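Local coordinates for endostatin (Mus musculus, PDB 1KOE), which inhibits angiogenesis as the C-terminal fragment of the collagen XVIII alpha1 chain and probably binds heparin, at residues Val34-Ser46 against His160-Phe172. Numbering follows the deposited sequence.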
loop_
_atom_site.group_PDB
_atom_site.type_symbol
_atom_site.label_atom_id
_atom_site.label_comp_id
_atom_site.label_asym_id
_atom_site.label_seq_id
_atom_site.Cartn_x
_atom_site.Cartn_y
_atom_site.Cartn_z
ATOM N N VAL A 34 -5.786 16.818 3.873
ATOM C CA VAL A 34 -6.880 16.925 2.909
ATOM C C VAL A 34 -8.256 16.718 3.509
ATOM O O VAL A 34 -9.222 16.447 2.806
ATOM C CB VAL A 34 -6.654 16.015 1.672
ATOM C CG1 VAL A 34 -5.378 16.440 0.978
ATOM C CG2 VAL A 34 -6.576 14.538 2.061
ATOM N N GLY A 35 -8.329 16.774 4.824
ATOM C CA GLY A 35 -9.619 16.657 5.467
ATOM C C GLY A 35 -10.277 15.300 5.527
ATOM O O GLY A 35 -11.487 15.221 5.732
ATOM N N LEU A 36 -9.512 14.228 5.342
ATOM C CA LEU A 36 -10.082 12.885 5.445
ATOM C C LEU A 36 -10.161 12.543 6.922
ATOM O O LEU A 36 -9.218 12.795 7.671
ATOM C CB LEU A 36 -9.213 11.873 4.723
ATOM C CG LEU A 36 -9.147 12.101 3.214
ATOM C CD1 LEU A 36 -8.279 11.029 2.563
ATOM C CD2 LEU A 36 -10.559 12.082 2.615
ATOM N N SER A 37 -11.283 11.969 7.345
ATOM C CA SER A 37 -11.501 11.648 8.758
ATOM C C SER A 37 -11.101 10.259 9.253
ATOM O O SER A 37 -10.911 10.059 10.458
ATOM C CB SER A 37 -12.969 11.906 9.121
ATOM O OG SER A 37 -13.332 13.252 8.844
ATOM N N GLY A 38 -11.014 9.292 8.353
ATOM C CA GLY A 38 -10.665 7.958 8.797
ATOM C C GLY A 38 -9.247 7.797 9.313
ATOM O O GLY A 38 -8.421 8.717 9.217
ATOM N N THR A 39 -8.971 6.608 9.844
ATOM C CA THR A 39 -7.654 6.252 10.358
ATOM C C THR A 39 -6.895 5.499 9.258
ATOM O O THR A 39 -7.242 4.379 8.903
ATOM C CB THR A 39 -7.766 5.357 11.615
ATOM O OG1 THR A 39 -8.593 6.010 12.594
ATOM C CG2 THR A 39 -6.375 5.100 12.217
ATOM N N PHE A 40 -5.867 6.136 8.718
ATOM C CA PHE A 40 -5.068 5.550 7.649
ATOM C C PHE A 40 -3.741 5.016 8.138
ATOM O O PHE A 40 -3.008 5.718 8.840
ATOM C CB PHE A 40 -4.804 6.588 6.569
ATOM C CG PHE A 40 -6.024 6.946 5.774
ATOM C CD1 PHE A 40 -6.953 7.857 6.277
ATOM C CD2 PHE A 40 -6.247 6.373 4.527
ATOM C CE1 PHE A 40 -8.083 8.188 5.548
ATOM C CE2 PHE A 40 -7.378 6.707 3.796
ATOM C CZ PHE A 40 -8.294 7.616 4.309
ATOM N N ARG A 41 -3.441 3.784 7.751
ATOM C CA ARG A 41 -2.186 3.151 8.106
ATOM C C ARG A 41 -1.447 2.750 6.821
ATOM O O ARG A 41 -2.071 2.573 5.774
ATOM C CB ARG A 41 -2.458 1.946 9.008
ATOM C CG ARG A 41 -3.028 2.361 10.370
ATOM C CD ARG A 41 -2.687 1.389 11.474
ATOM N NE ARG A 41 -1.250 1.152 11.542
ATOM C CZ ARG A 41 -0.698 -0.031 11.794
ATOM N NH1 ARG A 41 -1.478 -1.093 12.007
ATOM N NH2 ARG A 41 0.631 -0.160 11.800
ATOM N N ALA A 42 -0.121 2.676 6.874
ATOM C CA ALA A 42 0.658 2.299 5.698
ATOM C C ALA A 42 0.360 0.857 5.303
ATOM O O ALA A 42 0.242 -0.021 6.159
ATOM C CB ALA A 42 2.147 2.490 5.968
ATOM N N PHE A 43 0.205 0.644 3.995
ATOM C CA PHE A 43 -0.073 -0.656 3.373
ATOM C C PHE A 43 1.279 -1.410 3.290
ATOM O O PHE A 43 1.894 -1.493 2.232
ATOM C CB PHE A 43 -0.649 -0.371 1.961
ATOM C CG PHE A 43 -1.148 -1.593 1.206
ATOM C CD1 PHE A 43 -2.409 -2.142 1.471
ATOM C CD2 PHE A 43 -0.378 -2.155 0.193
ATOM C CE1 PHE A 43 -2.904 -3.232 0.721
ATOM C CE2 PHE A 43 -0.862 -3.236 -0.559
ATOM C CZ PHE A 43 -2.132 -3.771 -0.291
ATOM N N LEU A 44 1.756 -1.917 4.421
ATOM C CA LEU A 44 3.044 -2.598 4.463
ATOM C C LEU A 44 3.057 -3.609 5.599
ATOM O O LEU A 44 2.372 -3.410 6.605
ATOM C CB LEU A 44 4.157 -1.577 4.810
ATOM C CG LEU A 44 4.455 -0.334 3.961
ATOM C CD1 LEU A 44 5.347 0.652 4.707
ATOM C CD2 LEU A 44 5.102 -0.766 2.657
ATOM N N SER A 45 3.788 -4.714 5.425
ATOM C CA SER A 45 3.986 -5.650 6.535
ATOM C C SER A 45 5.246 -5.112 7.243
ATOM O O SER A 45 6.061 -4.415 6.627
ATOM C CB SER A 45 4.277 -7.067 6.037
ATOM O OG SER A 45 3.091 -7.760 5.713
ATOM N N SER A 46 5.410 -5.409 8.525
ATOM C CA SER A 46 6.603 -4.970 9.250
ATOM C C SER A 46 6.948 -6.052 10.275
ATOM O O SER A 46 6.270 -7.068 10.347
ATOM C CB SER A 46 6.389 -3.599 9.909
ATOM O OG SER A 46 5.247 -3.585 10.772
ATOM N N HIS A 160 16.901 0.553 -2.427
ATOM C CA HIS A 160 17.307 1.866 -2.867
ATOM C C HIS A 160 16.311 2.505 -3.877
ATOM O O HIS A 160 16.402 3.697 -4.194
ATOM C CB HIS A 160 18.724 1.812 -3.435
ATOM C CG HIS A 160 19.334 3.160 -3.615
ATOM N ND1 HIS A 160 19.366 3.802 -4.830
ATOM C CD2 HIS A 160 19.899 3.999 -2.722
ATOM C CE1 HIS A 160 19.930 4.989 -4.681
ATOM N NE2 HIS A 160 20.262 5.131 -3.410
ATOM N N ASN A 161 15.389 1.700 -4.399
ATOM C CA ASN A 161 14.371 2.197 -5.321
ATOM C C ASN A 161 13.352 3.092 -4.587
ATOM O O ASN A 161 13.019 2.840 -3.422
ATOM C CB ASN A 161 13.602 1.018 -5.932
ATOM C CG ASN A 161 14.372 0.327 -7.046
ATOM O OD1 ASN A 161 14.531 0.872 -8.128
ATOM N ND2 ASN A 161 14.826 -0.881 -6.785
ATOM N N SER A 162 12.842 4.098 -5.294
ATOM C CA SER A 162 11.822 5.013 -4.767
ATOM C C SER A 162 10.520 4.591 -5.436
ATOM O O SER A 162 10.322 4.844 -6.627
ATOM C CB SER A 162 12.147 6.481 -5.095
ATOM O OG SER A 162 13.172 6.977 -4.246
ATOM N N TYR A 163 9.669 3.912 -4.663
ATOM C CA TYR A 163 8.401 3.365 -5.129
ATOM C C TYR A 163 7.190 4.023 -4.440
ATOM O O TYR A 163 7.322 4.789 -3.480
ATOM C CB TYR A 163 8.367 1.851 -4.824
ATOM C CG TYR A 163 9.227 0.960 -5.710
ATOM C CD1 TYR A 163 9.726 1.414 -6.938
ATOM C CD2 TYR A 163 9.499 -0.350 -5.332
ATOM C CE1 TYR A 163 10.462 0.568 -7.783
ATOM C CE2 TYR A 163 10.225 -1.195 -6.153
ATOM C CZ TYR A 163 10.704 -0.730 -7.376
ATOM O OH TYR A 163 11.430 -1.580 -8.173
ATOM N N ILE A 164 6.021 3.701 -4.972
ATOM C CA ILE A 164 4.753 4.167 -4.457
ATOM C C ILE A 164 4.491 3.476 -3.114
ATOM O O ILE A 164 4.814 2.298 -2.929
ATOM C CB ILE A 164 3.605 3.751 -5.414
ATOM C CG1 ILE A 164 3.825 4.381 -6.794
ATOM C CG2 ILE A 164 2.230 4.138 -4.830
ATOM C CD1 ILE A 164 3.035 3.707 -7.900
ATOM N N VAL A 165 3.937 4.229 -2.174
ATOM C CA VAL A 165 3.559 3.674 -0.891
ATOM C C VAL A 165 2.088 4.014 -0.721
ATOM O O VAL A 165 1.685 5.179 -0.933
ATOM C CB VAL A 165 4.382 4.277 0.269
ATOM C CG1 VAL A 165 3.852 3.748 1.598
ATOM C CG2 VAL A 165 5.874 3.910 0.097
ATOM N N LEU A 166 1.291 3.002 -0.373
ATOM C CA LEU A 166 -0.146 3.184 -0.164
ATOM C C LEU A 166 -0.527 3.241 1.324
ATOM O O LEU A 166 0.196 2.727 2.196
ATOM C CB LEU A 166 -0.924 2.038 -0.829
ATOM C CG LEU A 166 -0.652 1.819 -2.324
ATOM C CD1 LEU A 166 -1.450 0.616 -2.811
ATOM C CD2 LEU A 166 -1.000 3.069 -3.112
ATOM N N CYS A 167 -1.678 3.856 1.591
ATOM C CA CYS A 167 -2.241 3.973 2.935
ATOM C C CYS A 167 -3.659 3.427 2.830
ATOM O O CYS A 167 -4.380 3.725 1.864
ATOM C CB CYS A 167 -2.331 5.434 3.387
ATOM S SG CYS A 167 -0.769 6.349 3.355
ATOM N N ILE A 168 -4.034 2.612 3.800
ATOM C CA ILE A 168 -5.356 2.012 3.834
ATOM C C ILE A 168 -6.132 2.468 5.073
ATOM O O ILE A 168 -5.578 2.553 6.176
ATOM C CB ILE A 168 -5.269 0.429 3.786
ATOM C CG1 ILE A 168 -6.664 -0.217 3.911
ATOM C CG2 ILE A 168 -4.299 -0.111 4.867
ATOM C CD1 ILE A 168 -7.545 -0.079 2.683
ATOM N N GLU A 169 -7.396 2.826 4.861
ATOM C CA GLU A 169 -8.313 3.225 5.937
ATOM C C GLU A 169 -8.568 1.922 6.697
ATOM O O GLU A 169 -9.042 0.946 6.112
ATOM C CB GLU A 169 -9.588 3.751 5.305
ATOM C CG GLU A 169 -10.438 4.573 6.216
ATOM C CD GLU A 169 -11.554 5.281 5.463
ATOM O OE1 GLU A 169 -11.725 5.031 4.250
ATOM O OE2 GLU A 169 -12.269 6.098 6.078
ATOM N N ASN A 170 -8.265 1.895 7.992
ATOM C CA ASN A 170 -8.362 0.636 8.727
ATOM C C ASN A 170 -9.707 0.165 9.249
ATOM O O ASN A 170 -9.835 -0.959 9.731
ATOM C CB ASN A 170 -7.264 0.534 9.798
ATOM C CG ASN A 170 -7.567 1.340 11.046
ATOM O OD1 ASN A 170 -6.941 1.121 12.092
ATOM N ND2 ASN A 170 -8.523 2.269 10.962
ATOM N N SER A 171 -10.713 1.010 9.093
ATOM C CA SER A 171 -12.064 0.678 9.507
ATOM C C SER A 171 -13.001 1.728 8.942
ATOM O O SER A 171 -12.569 2.839 8.639
ATOM C CB SER A 171 -12.166 0.690 11.030
ATOM O OG SER A 171 -11.708 1.933 11.541
ATOM N N PHE A 172 -14.250 1.345 8.710
ATOM C CA PHE A 172 -15.256 2.291 8.235
ATOM C C PHE A 172 -15.841 2.879 9.513
ATOM O O PHE A 172 -15.899 4.108 9.615
ATOM C CB PHE A 172 -16.361 1.595 7.424
ATOM O OXT PHE A 172 -16.202 2.101 10.419
HETATM O O HOH W 1 -11.861 8.886 5.680
HETATM O O HOH W 2 -10.873 4.506 10.016
HETATM O O HOH W 3 -4.484 -1.073 12.165
HETATM O O HOH W 4 2.477 0.426 0.213
#
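Arg41 and Ile168 form the hydrogen-bonded pair at the middle of an antiparallel ladder joining edge strand 40-42 to strand 166-169 in this C-type lectin-like fold. Arg41 N donates to Ile168 O (2.9 Å) and Ile168 N to Arg41 O (2.8 Å). The backbone bonds continue on either side, Phe43 N to Leu166 O and Asn170 N to Thr39 O. The Asn170 side chain crosses that of Thr39, its ND2 3.2 Å from Thr39 CB.

On the face that carries Phe40, Ala42, Cys167 and Glu169, Glu169 CB lies over the Phe40 ring, 4.3 Å from its centroid, in a CH-pi contact displaced toward the rim. With CG anti to the backbone N (chi1 -162°), the extended Glu169 chain runs on past the ring, its carboxylate plane 13° from the ring's. Helix 19-33 covers this face, tied to it by the Cys167-Cys27 disulfide.

On the other face, Phe43 CB packs on Leu166 CB at 3.7 Å. Arg41 starts there too, but its NH2 turns away to a salt bridge with Asp24 of helix 19-33, whose OD1 takes the Ala42 N-H. Back on the Phe40 face, Glu169 OE1 hydrogen-bonds His5 ND1, and a water bridges Glu169 OE2 to Gly38 N, 2.8 Å from each.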